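Local coordinates for protein chitinase (Paenibacillus sp. FPU-7, PDB 5GZT) that probably hydrolyses internal beta-1,4 linkages between N-acetylglucosamine units of chitin and chitodextrins, as an endochitinase with two family 18 glycosidase regions, at residues A605-E610 / L744-T749; T648-G653 / L678-L683; S690-S695 / V734-K739. All coordinates share one frame; numbering follows the deposited sequence.

Contact 1 (A605-E610 / L744-T749)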
loop_
_atom_site.group_PDB
_atom_site.type_symbol
_atom_site.label_atom_id
_atom_site.label_comp_id
_atom_site.label_asym_id
_atom_site.label_seq_id
_atom_site.Cartn_x
_atom_site.Cartn_y
_atom_site.Cartn_z
ATOM N N ALA B 605 -7.950 -12.040 -2.220
ATOM C CA ALA B 605 -7.049 -11.138 -1.586
ATOM C C ALA B 605 -5.992 -11.890 -0.748
ATOM O O ALA B 605 -4.804 -11.523 -0.830
ATOM C CB ALA B 605 -7.703 -10.062 -0.780
ATOM N N ALA B 606 -6.374 -12.961 -0.065
ATOM C CA ALA B 606 -5.386 -13.701 0.740
ATOM C C ALA B 606 -4.402 -14.474 -0.146
ATOM O O ALA B 606 -3.250 -14.410 0.102
ATOM C CB ALA B 606 -6.023 -14.653 1.715
ATOM N N TYR B 607 -4.862 -15.089 -1.229
ATOM C CA TYR B 607 -3.957 -15.750 -2.157
ATOM C C TYR B 607 -2.991 -14.795 -2.859
ATOM O O TYR B 607 -1.811 -15.140 -3.026
ATOM C CB TYR B 607 -4.712 -16.616 -3.165
ATOM C CG TYR B 607 -5.071 -17.952 -2.572
ATOM C CD1 TYR B 607 -4.088 -18.944 -2.428
ATOM C CD2 TYR B 607 -6.317 -18.179 -1.984
ATOM C CE1 TYR B 607 -4.386 -20.148 -1.866
ATOM C CE2 TYR B 607 -6.605 -19.376 -1.369
ATOM C CZ TYR B 607 -5.680 -20.378 -1.351
ATOM O OH TYR B 607 -5.991 -21.580 -0.749
ATOM N N LYS B 608 -3.447 -13.574 -3.074
ATOM C CA LYS B 608 -2.703 -12.559 -3.727
ATOM C C LYS B 608 -1.629 -11.991 -2.815
ATOM O O LYS B 608 -0.470 -11.861 -3.251
ATOM C CB LYS B 608 -3.659 -11.525 -4.219
ATOM C CG LYS B 608 -3.306 -10.677 -5.367
ATOM C CD LYS B 608 -4.522 -10.771 -6.319
ATOM C CE LYS B 608 -4.890 -9.512 -6.828
ATOM N NZ LYS B 608 -5.841 -9.748 -7.957
ATOM N N ALA B 609 -1.983 -11.714 -1.572
ATOM C CA ALA B 609 -1.039 -11.373 -0.550
ATOM C C ALA B 609 0.029 -12.489 -0.369
ATOM O O ALA B 609 1.250 -12.178 -0.223
ATOM C CB ALA B 609 -1.751 -11.100 0.792
ATOM N N GLU B 610 -0.388 -13.746 -0.342
ATOM C CA GLU B 610 0.548 -14.820 -0.242
ATOM C C GLU B 610 1.457 -14.917 -1.501
ATOM O O GLU B 610 2.650 -15.201 -1.392
ATOM C CB GLU B 610 -0.100 -16.142 0.165
ATOM C CG GLU B 610 -0.868 -16.132 1.490
ATOM C CD GLU B 610 -0.023 -15.766 2.755
ATOM O OE1 GLU B 610 1.207 -15.974 2.728
ATOM O OE2 GLU B 610 -0.574 -15.253 3.788
ATOM N N LEU B 744 -11.270 -21.687 2.269
ATOM C CA LEU B 744 -10.602 -21.726 1.002
ATOM C C LEU B 744 -9.123 -21.437 1.193
ATOM O O LEU B 744 -8.333 -21.890 0.426
ATOM C CB LEU B 744 -11.238 -20.619 0.072
ATOM C CG LEU B 744 -12.625 -20.991 -0.474
ATOM C CD1 LEU B 744 -13.267 -19.864 -1.307
ATOM C CD2 LEU B 744 -12.609 -22.232 -1.294
ATOM N N GLU B 745 -8.790 -20.593 2.145
ATOM C CA GLU B 745 -7.437 -20.251 2.416
ATOM C C GLU B 745 -6.703 -21.492 2.893
ATOM O O GLU B 745 -7.280 -22.375 3.527
ATOM C CB GLU B 745 -7.355 -19.181 3.518
ATOM C CG GLU B 745 -7.861 -17.792 3.108
ATOM C CD GLU B 745 -9.403 -17.618 3.207
ATOM O OE1 GLU B 745 -10.097 -18.605 3.483
ATOM O OE2 GLU B 745 -9.924 -16.510 3.019
ATOM N N ALA B 746 -5.436 -21.538 2.654
ATOM C CA ALA B 746 -4.626 -22.779 2.809
ATOM C C ALA B 746 -4.232 -23.127 4.232
ATOM O O ALA B 746 -4.343 -24.281 4.616
ATOM C CB ALA B 746 -3.343 -22.671 1.955
ATOM N N ASN B 747 -3.708 -22.226 5.025
ATOM C CA ASN B 747 -3.130 -22.810 6.288
ATOM C C ASN B 747 -3.685 -22.148 7.555
ATOM O O ASN B 747 -2.969 -21.911 8.507
ATOM C CB ASN B 747 -1.573 -22.703 6.279
ATOM C CG ASN B 747 -0.930 -23.480 5.128
ATOM O OD1 ASN B 747 -0.929 -24.733 5.092
ATOM N ND2 ASN B 747 -0.391 -22.734 4.167
ATOM N N MET B 748 -4.986 -21.905 7.572
ATOM C CA MET B 748 -5.611 -21.348 8.768
ATOM C C MET B 748 -5.856 -22.393 9.840
ATOM O O MET B 748 -5.803 -23.582 9.593
ATOM C CB MET B 748 -6.879 -20.704 8.373
ATOM C CG MET B 748 -6.634 -19.645 7.340
ATOM S SD MET B 748 -8.006 -18.537 6.941
ATOM C CE MET B 748 -8.114 -17.510 8.455
ATOM N N THR B 749 -6.061 -21.952 11.069
ATOM C CA THR B 749 -6.400 -22.845 12.145
ATOM C C THR B 749 -7.861 -22.630 12.576
ATOM O O THR B 749 -8.475 -21.660 12.213
ATOM C CB THR B 749 -5.492 -22.608 13.324
ATOM O OG1 THR B 749 -5.530 -21.226 13.647
ATOM C CG2 THR B 749 -4.046 -23.025 12.944
#

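Contact 2 (T648-G653 / L678-L683)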
loop_
_atom_site.group_PDB
_atom_site.type_symbol
_atom_site.label_atom_id
_atom_site.label_comp_id
_atom_site.label_asym_id
_atom_site.label_seq_id
_atom_site.Cartn_x
_atom_site.Cartn_y
_atom_site.Cartn_z
ATOM N N THR B 648 3.100 -17.809 13.161
ATOM C CA THR B 648 1.709 -18.026 13.659
ATOM C C THR B 648 0.669 -17.920 12.532
ATOM O O THR B 648 0.417 -16.827 12.006
ATOM C CB THR B 648 1.300 -17.087 14.799
ATOM O OG1 THR B 648 2.439 -16.845 15.641
ATOM C CG2 THR B 648 0.109 -17.712 15.601
ATOM N N PRO B 649 0.090 -19.055 12.150
ATOM C CA PRO B 649 -0.950 -18.968 11.141
ATOM C C PRO B 649 -2.201 -18.229 11.688
ATOM O O PRO B 649 -2.447 -18.199 12.931
ATOM C CB PRO B 649 -1.233 -20.424 10.776
ATOM C CG PRO B 649 -0.192 -21.243 11.481
ATOM C CD PRO B 649 0.247 -20.429 12.656
ATOM N N LEU B 650 -2.902 -17.590 10.756
ATOM C CA LEU B 650 -4.119 -16.895 11.058
ATOM C C LEU B 650 -5.188 -17.925 11.423
ATOM O O LEU B 650 -5.298 -18.971 10.814
ATOM C CB LEU B 650 -4.528 -16.038 9.862
ATOM C CG LEU B 650 -3.544 -14.944 9.451
ATOM C CD1 LEU B 650 -3.834 -14.310 8.076
ATOM C CD2 LEU B 650 -3.543 -13.886 10.535
ATOM N N SER B 651 -5.920 -17.646 12.495
ATOM C CA SER B 651 -7.130 -18.329 12.871
ATOM C C SER B 651 -8.376 -17.875 12.093
ATOM O O SER B 651 -8.568 -16.736 11.853
ATOM C CB SER B 651 -7.422 -18.004 14.364
ATOM O OG SER B 651 -6.732 -18.973 15.106
ATOM N N VAL B 652 -9.265 -18.787 11.771
ATOM C CA VAL B 652 -10.577 -18.408 11.306
ATOM C C VAL B 652 -11.216 -17.622 12.488
ATOM O O VAL B 652 -10.992 -17.971 13.646
ATOM C CB VAL B 652 -11.395 -19.638 10.959
ATOM C CG1 VAL B 652 -12.845 -19.264 10.587
ATOM C CG2 VAL B 652 -10.813 -20.444 9.774
ATOM N N GLY B 653 -11.926 -16.558 12.170
ATOM C CA GLY B 653 -12.626 -15.646 13.091
ATOM C C GLY B 653 -14.132 -15.663 12.692
ATOM O O GLY B 653 -14.510 -15.757 11.474
ATOM N N LEU B 678 -18.159 -15.189 8.919
ATOM C CA LEU B 678 -16.761 -15.185 9.184
ATOM C C LEU B 678 -16.244 -13.777 9.062
ATOM O O LEU B 678 -16.657 -13.001 8.196
ATOM C CB LEU B 678 -16.024 -16.154 8.300
ATOM C CG LEU B 678 -16.036 -17.630 8.692
ATOM C CD1 LEU B 678 -17.393 -18.340 8.814
ATOM C CD2 LEU B 678 -15.174 -18.406 7.695
ATOM N N THR B 679 -15.357 -13.422 9.993
ATOM C CA THR B 679 -14.619 -12.214 10.021
ATOM C C THR B 679 -13.209 -12.440 9.527
ATOM O O THR B 679 -12.563 -11.499 9.163
ATOM C CB THR B 679 -14.413 -11.645 11.431
ATOM O OG1 THR B 679 -13.876 -12.641 12.275
ATOM C CG2 THR B 679 -15.715 -11.304 12.016
ATOM N N GLN B 680 -12.741 -13.650 9.499
ATOM C CA GLN B 680 -11.387 -13.933 9.010
ATOM C C GLN B 680 -11.442 -15.316 8.419
ATOM O O GLN B 680 -11.921 -16.221 9.082
ATOM C CB GLN B 680 -10.362 -13.741 10.124
ATOM C CG GLN B 680 -8.978 -14.109 9.679
ATOM C CD GLN B 680 -7.866 -13.542 10.549
ATOM O OE1 GLN B 680 -7.415 -14.200 11.510
ATOM N NE2 GLN B 680 -7.376 -12.354 10.180
ATOM N N GLY B 681 -11.031 -15.474 7.136
ATOM C CA GLY B 681 -11.227 -16.746 6.438
ATOM C C GLY B 681 -12.472 -16.686 5.587
ATOM O O GLY B 681 -13.387 -15.898 5.882
ATOM N N THR B 682 -12.542 -17.549 4.574
ATOM C CA THR B 682 -13.610 -17.564 3.609
ATOM C C THR B 682 -14.100 -18.956 3.440
ATOM O O THR B 682 -13.366 -19.789 2.934
ATOM C CB THR B 682 -13.101 -16.981 2.266
ATOM O OG1 THR B 682 -12.338 -15.747 2.518
ATOM C CG2 THR B 682 -14.219 -16.735 1.355
ATOM N N LEU B 683 -15.379 -19.232 3.764
ATOM C CA LEU B 683 -15.930 -20.543 3.573
ATOM C C LEU B 683 -15.876 -20.948 2.076
ATOM O O LEU B 683 -16.062 -20.136 1.176
ATOM C CB LEU B 683 -17.394 -20.661 4.020
ATOM C CG LEU B 683 -17.758 -20.275 5.468
ATOM C CD1 LEU B 683 -19.251 -20.305 5.632
ATOM C CD2 LEU B 683 -17.049 -21.264 6.383
#

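Contact 3 (S690-S695 / V734-K739). With FMT (formic acid), chain J.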
loop_
_atom_site.group_PDB
_atom_site.type_symbol
_atom_site.label_atom_id
_atom_site.label_comp_id
_atom_site.label_asym_id
_atom_site.label_seq_id
_atom_site.Cartn_x
_atom_site.Cartn_y
_atom_site.Cartn_z
ATOM N N SER B 690 -18.266 -32.027 8.495
ATOM C CA SER B 690 -17.027 -32.214 9.262
ATOM C C SER B 690 -16.268 -30.874 9.344
ATOM O O SER B 690 -15.305 -30.724 10.123
ATOM C CB SER B 690 -16.221 -33.444 8.695
ATOM O OG SER B 690 -15.748 -33.133 7.380
ATOM N N ASP B 691 -16.741 -29.836 8.599
ATOM C CA ASP B 691 -16.103 -28.556 8.643
ATOM C C ASP B 691 -16.514 -27.644 9.830
ATOM O O ASP B 691 -15.903 -26.588 10.045
ATOM C CB ASP B 691 -16.435 -27.797 7.361
ATOM C CG ASP B 691 -15.845 -28.479 6.091
ATOM O OD1 ASP B 691 -14.838 -29.198 6.263
ATOM O OD2 ASP B 691 -16.441 -28.199 5.006
ATOM N N VAL B 692 -17.533 -28.044 10.568
ATOM C CA VAL B 692 -18.028 -27.281 11.692
ATOM C C VAL B 692 -18.350 -28.242 12.850
ATOM O O VAL B 692 -19.057 -29.271 12.614
ATOM C CB VAL B 692 -19.331 -26.536 11.309
ATOM C CG1 VAL B 692 -19.890 -25.755 12.497
ATOM C CG2 VAL B 692 -19.069 -25.511 10.202
ATOM N N THR B 693 -17.986 -27.872 14.089
ATOM C CA THR B 693 -18.465 -28.662 15.231
ATOM C C THR B 693 -19.340 -27.804 16.115
ATOM O O THR B 693 -19.005 -26.633 16.402
ATOM C CB THR B 693 -17.319 -29.227 16.096
ATOM O OG1 THR B 693 -16.732 -28.150 16.789
ATOM C CG2 THR B 693 -16.240 -29.878 15.269
ATOM N N VAL B 694 -20.463 -28.341 16.547
ATOM C CA VAL B 694 -21.409 -27.610 17.369
ATOM C C VAL B 694 -21.570 -28.407 18.681
ATOM O O VAL B 694 -21.870 -29.574 18.625
ATOM C CB VAL B 694 -22.780 -27.506 16.677
ATOM C CG1 VAL B 694 -23.773 -26.685 17.564
ATOM C CG2 VAL B 694 -22.592 -26.933 15.221
ATOM N N SER B 695 -21.437 -27.757 19.841
ATOM C CA SER B 695 -21.714 -28.442 21.099
ATOM C C SER B 695 -22.769 -27.623 21.863
ATOM O O SER B 695 -22.880 -26.380 21.699
ATOM C CB SER B 695 -20.460 -28.508 21.935
ATOM O OG SER B 695 -20.221 -27.222 22.355
ATOM N N VAL B 734 -24.488 -22.550 23.363
ATOM C CA VAL B 734 -24.162 -23.345 22.179
ATOM C C VAL B 734 -22.834 -22.833 21.587
ATOM O O VAL B 734 -22.668 -21.637 21.469
ATOM C CB VAL B 734 -25.314 -23.264 21.139
ATOM C CG1 VAL B 734 -25.001 -24.091 19.895
ATOM C CG2 VAL B 734 -26.571 -23.790 21.748
ATOM N N ARG B 735 -21.864 -23.707 21.312
ATOM C CA ARG B 735 -20.554 -23.276 20.895
ATOM C C ARG B 735 -20.294 -23.880 19.488
ATOM O O ARG B 735 -20.477 -25.061 19.296
ATOM C CB ARG B 735 -19.464 -23.766 21.885
ATOM C CG ARG B 735 -19.537 -23.120 23.243
ATOM C CD ARG B 735 -18.937 -21.762 23.136
ATOM N NE ARG B 735 -19.076 -20.992 24.335
ATOM C CZ ARG B 735 -18.385 -19.912 24.654
ATOM N NH1 ARG B 735 -17.419 -19.441 23.881
ATOM N NH2 ARG B 735 -18.608 -19.321 25.811
ATOM N N VAL B 736 -19.790 -23.059 18.563
ATOM C CA VAL B 736 -19.622 -23.409 17.152
ATOM C C VAL B 736 -18.174 -23.209 16.779
ATOM O O VAL B 736 -17.653 -22.121 16.880
ATOM C CB VAL B 736 -20.499 -22.502 16.231
ATOM C CG1 VAL B 736 -20.368 -22.945 14.767
ATOM C CG2 VAL B 736 -21.959 -22.674 16.676
ATOM N N VAL B 737 -17.486 -24.276 16.397
ATOM C CA VAL B 737 -16.129 -24.072 15.939
ATOM C C VAL B 737 -16.139 -24.260 14.406
ATOM O O VAL B 737 -16.672 -25.239 13.933
ATOM C CB VAL B 737 -15.180 -25.125 16.541
ATOM C CG1 VAL B 737 -13.846 -25.078 15.825
ATOM C CG2 VAL B 737 -15.035 -24.922 18.095
ATOM N N VAL B 738 -15.542 -23.308 13.691
ATOM C CA VAL B 738 -15.374 -23.386 12.256
ATOM C C VAL B 738 -13.987 -23.916 11.969
ATOM O O VAL B 738 -12.970 -23.261 12.274
ATOM C CB VAL B 738 -15.543 -21.997 11.612
ATOM C CG1 VAL B 738 -15.510 -22.089 10.092
ATOM C CG2 VAL B 738 -16.865 -21.419 11.996
ATOM N N LYS B 739 -13.941 -25.108 11.413
ATOM C CA LYS B 739 -12.647 -25.789 11.296
ATOM C C LYS B 739 -11.852 -25.218 10.163
ATOM O O LYS B 739 -12.432 -24.617 9.231
ATOM C CB LYS B 739 -12.837 -27.276 11.043
ATOM C CG LYS B 739 -13.684 -27.964 12.050
ATOM C CD LYS B 739 -13.014 -28.203 13.362
ATOM C CE LYS B 739 -12.080 -29.409 13.307
ATOM N NZ LYS B 739 -11.080 -29.270 14.431
HETATM C C FMT J . -20.497 -31.807 15.676
HETATM O O1 FMT J . -21.139 -30.893 15.085
HETATM O O2 FMT J . -19.326 -32.370 15.229
HETATM O O HOH W 1 -18.140 -26.815 19.220
#

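Contact 1 (A605-E610 / L744-T749)
Helix 602-614 of the first family 18 glycosidase barrel meets the immunoglobulin-like domain through Tyr607 and Ala606, which touch Leu744, Glu745 and Ala746 in the loop between strands 732-738 and 754-759. The pairing illustrates how a helix of one domain can be joined to a loop of another at a few atoms; the two segments bury 172 Å² between them. The phenol of Tyr607 does most of the work. Its OH donates to Leu744 O over a short 2.6 Å, approaching at a C=O...donor angle of 146° and tilted 16° from the carbonyl plane. The same carbonyl oxygen lies at the edge of the ring, in its plane, 3.5 Å from Tyr607 CE2. Beyond the hydroxyl comes the methyl group of Ala746, with Tyr607 OH 3.9 Å from Ala746 CB. From the preceding residue, Ala606 CB packs against Glu745 CG at 3.9 Å. The carboxylate of Glu745 is engaged elsewhere, OE2 by the hydroxyl of Thr682. Helix 633-642 joins in through Arg641, which touches both Ala606 and Glu745. The chemistry thus rests on a side-chain hydroxyl that donates to the main-chain carbonyl of Leu744, a bond in which the leucine side chain takes no part, while the methyl and methylene contact beside it adds a small apolar patch.

Contact 2 (T648-G653 / L678-L683)
Gly653 and Gln680 are joined by Gly653 N donating to Gln680 O at 3.1 Å in a nearly straight bond (N-H...O 169°). In the other direction Gly653 O accepts from Thr679 N at 2.9 Å, the donor standing 57° above the carbonyl plane, and more weakly from Gln680 N at 3.4 Å. Two successive residues thereby face one, the definition of a classic beta bulge, in an antiparallel hydrogen-bonded pair. Leu678 CA adds a CA-H...O contact to the same Gly653 oxygen, and Val652 CA makes one to Gln680 O. Thr679 OG1 lies close against Gly653 C, at 3.1 Å, leaving little room beside the glycine. Next comes the Gln680 side chain, whose CG is anti to the backbone N (chi1 176°) and 3.4 Å from Ser651 O; from there the extended chain reaches Leu650, crossing it at about a right angle. An alanine at Gln680 would probably leave a gap where CG lies on Ser651 O and the amide end lies against Leu650. Farther out, Val652 CG1 packs on Leu678 CD2 at 3.8 Å, both side chains being buried. Ser651 OG is hydrogen-bonded to Thr749 OG1. The pairing lies where the loop after helix 633-642 enters strand 653-654: Leu650 touches Arg641 and Gln680 touches Ser640 of that helix, while Val652 reaches Val743 in the loop that follows strand 732-738.

Contact 3 (S690-S695 / V734-K739)
Strands 692-695 and 734-738 pair antiparallel, Val692 opposite Val738 and Ser695 opposite Arg735, at one margin of a mixed four-stranded sheet in the immunoglobulin-like domain. Their axes approach to 4.8 Å with an angle of 168° between directions. Main-chain hydrogen bonds come first: Thr693 and Val737 exchange a reciprocal pair, as do Ser695 and Arg735, and Lys739 N donates to Asp691 O at 2.8 Å, carrying the pairing one residue past the strand. CA-H...O contacts fill the intervening positions, as from Val694 CA to Arg735 O.

Apolar packing occupies the face carrying Val692, Val694, Val736 and Val738. Val692 CG1 meets Val736 CG1 at 3.6 Å, and Val694 CG1 meets Val734 CG1 at 3.7 Å; each of these methyls is anti to its own backbone N. Val705 of strand 703-707 touches both Val692 and Val694.

The other face carries Thr693, Ser695, Arg735 and Val737. Thr693 lies side by side with Val737, OG1 3.4 Å from Val737 CB, and Ser695 OG rests 3.6 Å from Arg735 CB. The charged ends turn elsewhere, Arg735 to Asp733, Lys739 to Asp750 and Asp691 to Lys684 and Ser741. A water bridges Thr693 OG1 and Arg735 O, donating to the latter. On the edge of strand 692-695 turned away from 734-738, Val694 N donates to O1 of a formic acid, probably from the crystallisation liquor, at 3.0 Å.

How the contacts relate
Following the chain from the N terminus, helix 602-614, late in the first family 18 region, is the first part involved; from it contact 1 opens a loop that closes only at 744-749. Within that span contact 2 runs from 648-653 to 678-683 and closes before contact 3 opens at 690-695 and ends at 734-739; both are enclosed by contact 1, and none cross. Contact 1 ties barrel to immunoglobulin-like domain, contact 2 fastens the loop after helix 633-642 to 678-683, and contact 3 pairs the outer strand 692-695 to 732-738 in its sheet. Contacts 1 and 2 touch, with Leu744 N probably hydrogen-bonded to Thr682 O, whereas Val738 packs contact 3 against Val652 and Leu683 of contact 2.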